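Local coordinates for NAD-dependent epimerase/dehydratase domain-containing protein (Ruegeria pomeroyi DSS-3, PDB 3IUS), which is of unknown function but, as an atypical member of the short-chain dehydrogenase/reductase superfamily with a Rossmann-type fold, probably binds a nicotinamide dinucleotide such as NAD, at residues G99-T104 against H147-A152; G56-L61 against A82-Q87. One frame throughout, in Å; residues are numbered along the deposited sequence.

Interaction 1: residues G99-T104 against H147-A152; sequences GYLSTT and HVFRLA
Phe149 of strand 146-155 turns its ring edge to strand 97-103, on the face of the sheet it shares with Leu101 and Leu151. Its CG stands anti to the carbonyl carbon (chi1 -59°), which sets CE2 4.0 Å from Gly99 CA in the ring plane. The lack of a side chain at Gly99 lets the edge come this close. Leu101 takes the same first torsion and crosses Phe149 obliquely, its CD2 methyl 3.9 Å from Phe149 CB. One branch of Leu151, CD1, slants across Leu101 and touches its CB at 3.9 Å. Helix 185-197 packs on the Phe149 ring, and Tyr205 of the next strand, 204-207, meets it with the planes about 20° apart.

Beneath these side chains the two strands run parallel and pair from Gly99 with His147 to Thr103 with Leu151, within the parallel sheet of a Rossmann-type fold, helix 126-140 making the crossover from one strand to the other. Tyr100 N donates to His147 O nearly along the carbonyl axis. The bond from Ser102 N to Phe149 O is short, 2.6 Å, and its donor sits above the carbonyl plane. The ladder loosens at the C-terminal end, where Thr104 N makes a weak bond to Leu151 O.

Tyr100, Ser102, Val148 and Arg150 point from the other face, toward helix 126-140. Ser102 CB rests 3.9 Å from Val148 CG1, while its hydroxyl, anti to the backbone N (chi1 -170°), bonds to Glu135. Arg150 CB lies 3.5 Å from Thr103 O, and the chain runs extended from CG to NE, so that its guanidinium forms a salt bridge with the same Glu135, where the opposing charges would probably stabilise the ionised state of each.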
loop_
_atom_site.group_PDB
_atom_site.type_symbol
_atom_site.label_atom_id
_atom_site.label_comp_id
_atom_site.label_asym_id
_atom_site.label_seq_id
_atom_site.Cartn_x
_atom_site.Cartn_y
_atom_site.Cartn_z
ATOM N N GLY A 99 9.019 3.485 -8.314
ATOM C CA GLY A 99 8.267 2.544 -7.515
ATOM C C GLY A 99 6.786 2.594 -7.840
ATOM O O GLY A 99 6.173 3.658 -7.773
ATOM N N TYR A 100 6.222 1.452 -8.220
ATOM C CA TYR A 100 4.781 1.348 -8.403
ATOM C C TYR A 100 4.172 0.640 -7.212
ATOM O O TYR A 100 4.545 -0.490 -6.898
ATOM C CB TYR A 100 4.420 0.601 -9.692
ATOM C CG TYR A 100 2.926 0.402 -9.836
ATOM C CD1 TYR A 100 2.086 1.481 -10.087
ATOM C CD2 TYR A 100 2.352 -0.856 -9.697
ATOM C CE1 TYR A 100 0.719 1.317 -10.200
ATOM C CE2 TYR A 100 0.988 -1.031 -9.812
ATOM C CZ TYR A 100 0.175 0.058 -10.068
ATOM O OH TYR A 100 -1.183 -0.107 -10.178
ATOM N N LEU A 101 3.237 1.302 -6.537
ATOM C CA LEU A 101 2.531 0.665 -5.440
ATOM C C LEU A 101 1.365 -0.163 -5.977
ATOM O O LEU A 101 0.429 0.369 -6.585
ATOM C CB LEU A 101 2.057 1.692 -4.411
ATOM C CG LEU A 101 3.158 2.542 -3.758
ATOM C CD1 LEU A 101 2.571 3.454 -2.683
ATOM C CD2 LEU A 101 4.269 1.669 -3.178
ATOM N N SER A 102 1.448 -1.472 -5.759
ATOM C CA SER A 102 0.431 -2.414 -6.193
ATOM C C SER A 102 -0.243 -2.972 -4.947
ATOM O O SER A 102 -0.141 -2.385 -3.873
ATOM C CB SER A 102 1.066 -3.541 -7.020
ATOM O OG SER A 102 0.080 -4.349 -7.648
ATOM N N THR A 103 -0.924 -4.104 -5.083
ATOM C CA THR A 103 -1.559 -4.744 -3.933
ATOM C C THR A 103 -1.422 -6.259 -4.017
ATOM O O THR A 103 -0.985 -6.798 -5.037
ATOM C CB THR A 103 -3.063 -4.403 -3.827
ATOM O OG1 THR A 103 -3.776 -5.081 -4.867
ATOM C CG2 THR A 103 -3.302 -2.898 -3.933
ATOM N N THR A 104 -1.803 -6.944 -2.942
ATOM C CA THR A 104 -1.728 -8.400 -2.914
ATOM C C THR A 104 -2.929 -9.051 -3.586
ATOM O O THR A 104 -3.022 -10.280 -3.633
ATOM C CB THR A 104 -1.599 -8.944 -1.481
ATOM O OG1 THR A 104 -2.724 -8.512 -0.703
ATOM C CG2 THR A 104 -0.308 -8.462 -0.832
ATOM N N HIS A 147 10.255 -0.890 -9.800
ATOM C CA HIS A 147 10.138 -1.765 -8.652
ATOM C C HIS A 147 8.669 -1.781 -8.336
ATOM O O HIS A 147 8.040 -0.730 -8.316
ATOM C CB HIS A 147 10.934 -1.218 -7.465
ATOM C CG HIS A 147 12.382 -0.988 -7.776
ATOM N ND1 HIS A 147 12.814 0.061 -8.560
ATOM C CD2 HIS A 147 13.492 -1.679 -7.426
ATOM C CE1 HIS A 147 14.129 0.005 -8.678
ATOM N NE2 HIS A 147 14.567 -1.038 -7.998
ATOM N N VAL A 148 8.123 -2.977 -8.146
ATOM C CA VAL A 148 6.713 -3.130 -7.821
ATOM C C VAL A 148 6.572 -3.562 -6.374
ATOM O O VAL A 148 7.226 -4.508 -5.930
ATOM C CB VAL A 148 6.034 -4.170 -8.732
ATOM C CG1 VAL A 148 4.631 -4.500 -8.213
ATOM C CG2 VAL A 148 5.985 -3.667 -10.176
ATOM N N PHE A 149 5.695 -2.879 -5.646
ATOM C CA PHE A 149 5.474 -3.174 -4.243
ATOM C C PHE A 149 4.030 -3.570 -4.053
ATOM O O PHE A 149 3.138 -2.742 -4.190
ATOM C CB PHE A 149 5.812 -1.951 -3.380
ATOM C CG PHE A 149 7.233 -1.490 -3.522
ATOM C CD1 PHE A 149 8.224 -2.004 -2.701
ATOM C CD2 PHE A 149 7.579 -0.556 -4.488
ATOM C CE1 PHE A 149 9.538 -1.594 -2.840
ATOM C CE2 PHE A 149 8.889 -0.138 -4.627
ATOM C CZ PHE A 149 9.866 -0.657 -3.799
ATOM N N ARG A 150 3.808 -4.848 -3.765
ATOM C CA ARG A 150 2.465 -5.353 -3.544
ATOM C C ARG A 150 2.109 -5.185 -2.077
ATOM O O ARG A 150 2.550 -5.945 -1.213
ATOM C CB ARG A 150 2.346 -6.806 -4.025
ATOM C CG ARG A 150 2.784 -6.953 -5.493
ATOM C CD ARG A 150 2.679 -8.380 -6.033
ATOM N NE ARG A 150 2.929 -8.401 -7.476
ATOM C CZ ARG A 150 3.340 -9.468 -8.159
ATOM N NH1 ARG A 150 3.561 -10.617 -7.529
ATOM N NH2 ARG A 150 3.537 -9.382 -9.471
ATOM N N LEU A 151 1.313 -4.157 -1.813
ATOM C CA LEU A 151 0.997 -3.744 -0.452
ATOM C C LEU A 151 -0.166 -4.543 0.105
ATOM O O LEU A 151 -1.148 -4.794 -0.588
ATOM C CB LEU A 151 0.666 -2.248 -0.415
ATOM C CG LEU A 151 1.698 -1.267 -0.972
ATOM C CD1 LEU A 151 1.186 0.172 -0.878
ATOM C CD2 LEU A 151 3.025 -1.409 -0.246
ATOM N N ALA A 152 -0.038 -4.955 1.358
ATOM C CA ALA A 152 -1.149 -5.562 2.069
ATOM C C ALA A 152 -2.087 -4.452 2.541
ATOM O O ALA A 152 -1.920 -3.284 2.176
ATOM C CB ALA A 152 -0.635 -6.392 3.240
#

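Interaction 2: residues G56-L61 against A82-Q87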
loop_
_atom_site.group_PDB
_atom_site.type_symbol
_atom_site.label_atom_id
_atom_site.label_comp_id
_atom_site.label_asym_id
_atom_site.label_seq_id
_atom_site.Cartn_x
_atom_site.Cartn_y
_atom_site.Cartn_z
ATOM N N GLY A 56 -4.802 18.395 -14.448
ATOM C CA GLY A 56 -4.684 19.832 -14.586
ATOM C C GLY A 56 -3.517 20.091 -15.516
ATOM O O GLY A 56 -3.474 19.554 -16.623
ATOM N N GLU A 57 -2.562 20.898 -15.071
ATOM C CA GLU A 57 -1.338 21.063 -15.833
ATOM C C GLU A 57 -0.500 19.800 -15.707
ATOM O O GLU A 57 -0.566 19.098 -14.701
ATOM C CB GLU A 57 -0.550 22.289 -15.369
ATOM C CG GLU A 57 -1.172 23.619 -15.787
ATOM C CD GLU A 57 -1.479 23.694 -17.282
ATOM O OE1 GLU A 57 -0.867 22.933 -18.068
ATOM O OE2 GLU A 57 -2.337 24.520 -17.668
ATOM N N GLU A 58 0.272 19.504 -16.743
ATOM C CA GLU A 58 1.138 18.342 -16.731
ATOM C C GLU A 58 2.280 18.580 -15.750
ATOM O O GLU A 58 2.967 19.594 -15.830
ATOM C CB GLU A 58 1.675 18.094 -18.140
ATOM C CG GLU A 58 2.645 16.942 -18.256
ATOM C CD GLU A 58 3.054 16.679 -19.696
ATOM O OE1 GLU A 58 4.208 16.250 -19.922
ATOM O OE2 GLU A 58 2.221 16.911 -20.601
ATOM N N PRO A 59 2.473 17.652 -14.797
ATOM C CA PRO A 59 3.606 17.767 -13.874
ATOM C C PRO A 59 4.918 17.689 -14.649
ATOM O O PRO A 59 5.035 16.869 -15.564
ATOM C CB PRO A 59 3.457 16.534 -12.975
ATOM C CG PRO A 59 2.034 16.117 -13.116
ATOM C CD PRO A 59 1.650 16.465 -14.519
ATOM N N SER A 60 5.883 18.530 -14.298
ATOM C CA SER A 60 7.172 18.528 -14.981
ATOM C C SER A 60 8.072 17.394 -14.506
ATOM O O SER A 60 8.088 17.052 -13.325
ATOM C CB SER A 60 7.891 19.858 -14.783
ATOM O OG SER A 60 9.168 19.818 -15.400
ATOM N N LEU A 61 8.835 16.822 -15.433
ATOM C CA LEU A 61 9.751 15.737 -15.104
ATOM C C LEU A 61 11.181 16.238 -15.039
ATOM O O LEU A 61 12.104 15.465 -14.789
ATOM C CB LEU A 61 9.639 14.599 -16.125
ATOM C CG LEU A 61 8.333 13.807 -16.092
ATOM C CD1 LEU A 61 8.241 12.835 -17.264
ATOM C CD2 LEU A 61 8.198 13.075 -14.767
ATOM N N ALA A 82 -1.217 6.364 -18.793
ATOM C CA ALA A 82 -2.185 6.751 -19.815
ATOM C C ALA A 82 -1.989 8.209 -20.233
ATOM O O ALA A 82 -2.146 8.557 -21.404
ATOM C CB ALA A 82 -3.611 6.518 -19.321
ATOM N N ALA A 83 -1.626 9.055 -19.273
ATOM C CA ALA A 83 -1.495 10.486 -19.524
ATOM C C ALA A 83 -0.065 10.902 -19.855
ATOM O O ALA A 83 0.153 11.893 -20.548
ATOM C CB ALA A 83 -2.015 11.285 -18.330
ATOM N N LEU A 84 0.908 10.143 -19.361
ATOM C CA LEU A 84 2.296 10.585 -19.400
ATOM C C LEU A 84 3.278 9.489 -19.796
ATOM O O LEU A 84 4.488 9.681 -19.706
ATOM C CB LEU A 84 2.693 11.149 -18.035
ATOM C CG LEU A 84 2.170 12.544 -17.689
ATOM C CD1 LEU A 84 2.210 12.773 -16.187
ATOM C CD2 LEU A 84 2.980 13.601 -18.421
ATOM N N GLY A 85 2.758 8.344 -20.228
ATOM C CA GLY A 85 3.591 7.191 -20.530
ATOM C C GLY A 85 4.671 7.464 -21.559
ATOM O O GLY A 85 5.807 7.006 -21.413
ATOM N N ASP A 86 4.317 8.214 -22.598
ATOM C CA ASP A 86 5.264 8.577 -23.650
ATOM C C ASP A 86 6.469 9.324 -23.094
ATOM O O ASP A 86 7.609 9.034 -23.453
ATOM C CB ASP A 86 4.582 9.442 -24.717
ATOM C CG ASP A 86 3.697 8.635 -25.653
ATOM O OD1 ASP A 86 3.416 7.455 -25.353
ATOM O OD2 ASP A 86 3.284 9.187 -26.697
ATOM N N GLN A 87 6.206 10.290 -22.219
ATOM C CA GLN A 87 7.258 11.130 -21.650
ATOM C C GLN A 87 8.161 10.328 -20.721
ATOM O O GLN A 87 9.389 10.392 -20.810
ATOM C CB GLN A 87 6.647 12.317 -20.894
ATOM C CG GLN A 87 5.914 13.333 -21.777
ATOM C CD GLN A 87 4.423 13.053 -21.916
ATOM O OE1 GLN A 87 3.974 11.906 -21.855
ATOM N NE2 GLN A 87 3.645 14.114 -22.107
HETATM O O HOH W 1 -0.529 14.822 -20.091
#
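Glu58 reaches from an extended loop toward helix 79-90 with its chain stretched out. CG is anti to the backbone N (chi1 177°) and the next torsion is also anti, so the carboxylate arrives at the helix side by way of Leu84. There it crosses the leucine obliquely, Glu58 OE1 lying 3.3 Å from Leu84 CD2. Gln87 meets it tip to tip. With CG anti to the carbonyl carbon and a bend at chi2 (92°), its amide folds back toward the loop and brings Gln87 NE2 to 3.1 Å from Glu58 OE1, the amide and carboxylate planes almost perpendicular. A water donates to Ala83 O at 3.0 Å and weakly to Glu58 OE2, so it lies between the carboxylate and the helix backbone.

Beside these polar tips the contact is apolar. The other Leu84 branch, CD1, lies 4.1 Å from Pro59 CD, and Leu61 crosses Gln87 at about a right angle, its CD1 methyl 4.0 Å from Gln87 CB. An alanine in place of Gln87 would remove the amide beside Glu58 and would probably leave the carboxylate less firmly placed.

Leu84, Pro59 and Leu61 are buried: Phe11 of strand 7-11 lies against the first two and Leu9 against the third, while Trp54 touches both Pro59 and Leu84, so that loop and helix pack together over the sheet at strand 7-11.

In the fold
From the N terminus, the chain passes through strands 7-11, 30-35 and 49-53 before reaching the loop of interaction 2. That contact closes a circuit containing strand 66-69 and ends on helix 79-90, which leads directly into strand 97-103. Interaction 1 opens there and closes after helix 126-140, on strand 146-155. The two are therefore in series, neither nested nor crossed, with centres about 21 Å apart and no touch between them. Strand 66-69, which pairs with both 7-11 and 97-103, bridges their surroundings: interaction 2 ties a peripheral loop to a helix packed near strand 7-11, whereas interaction 1 joins adjacent strands within the buried sheet.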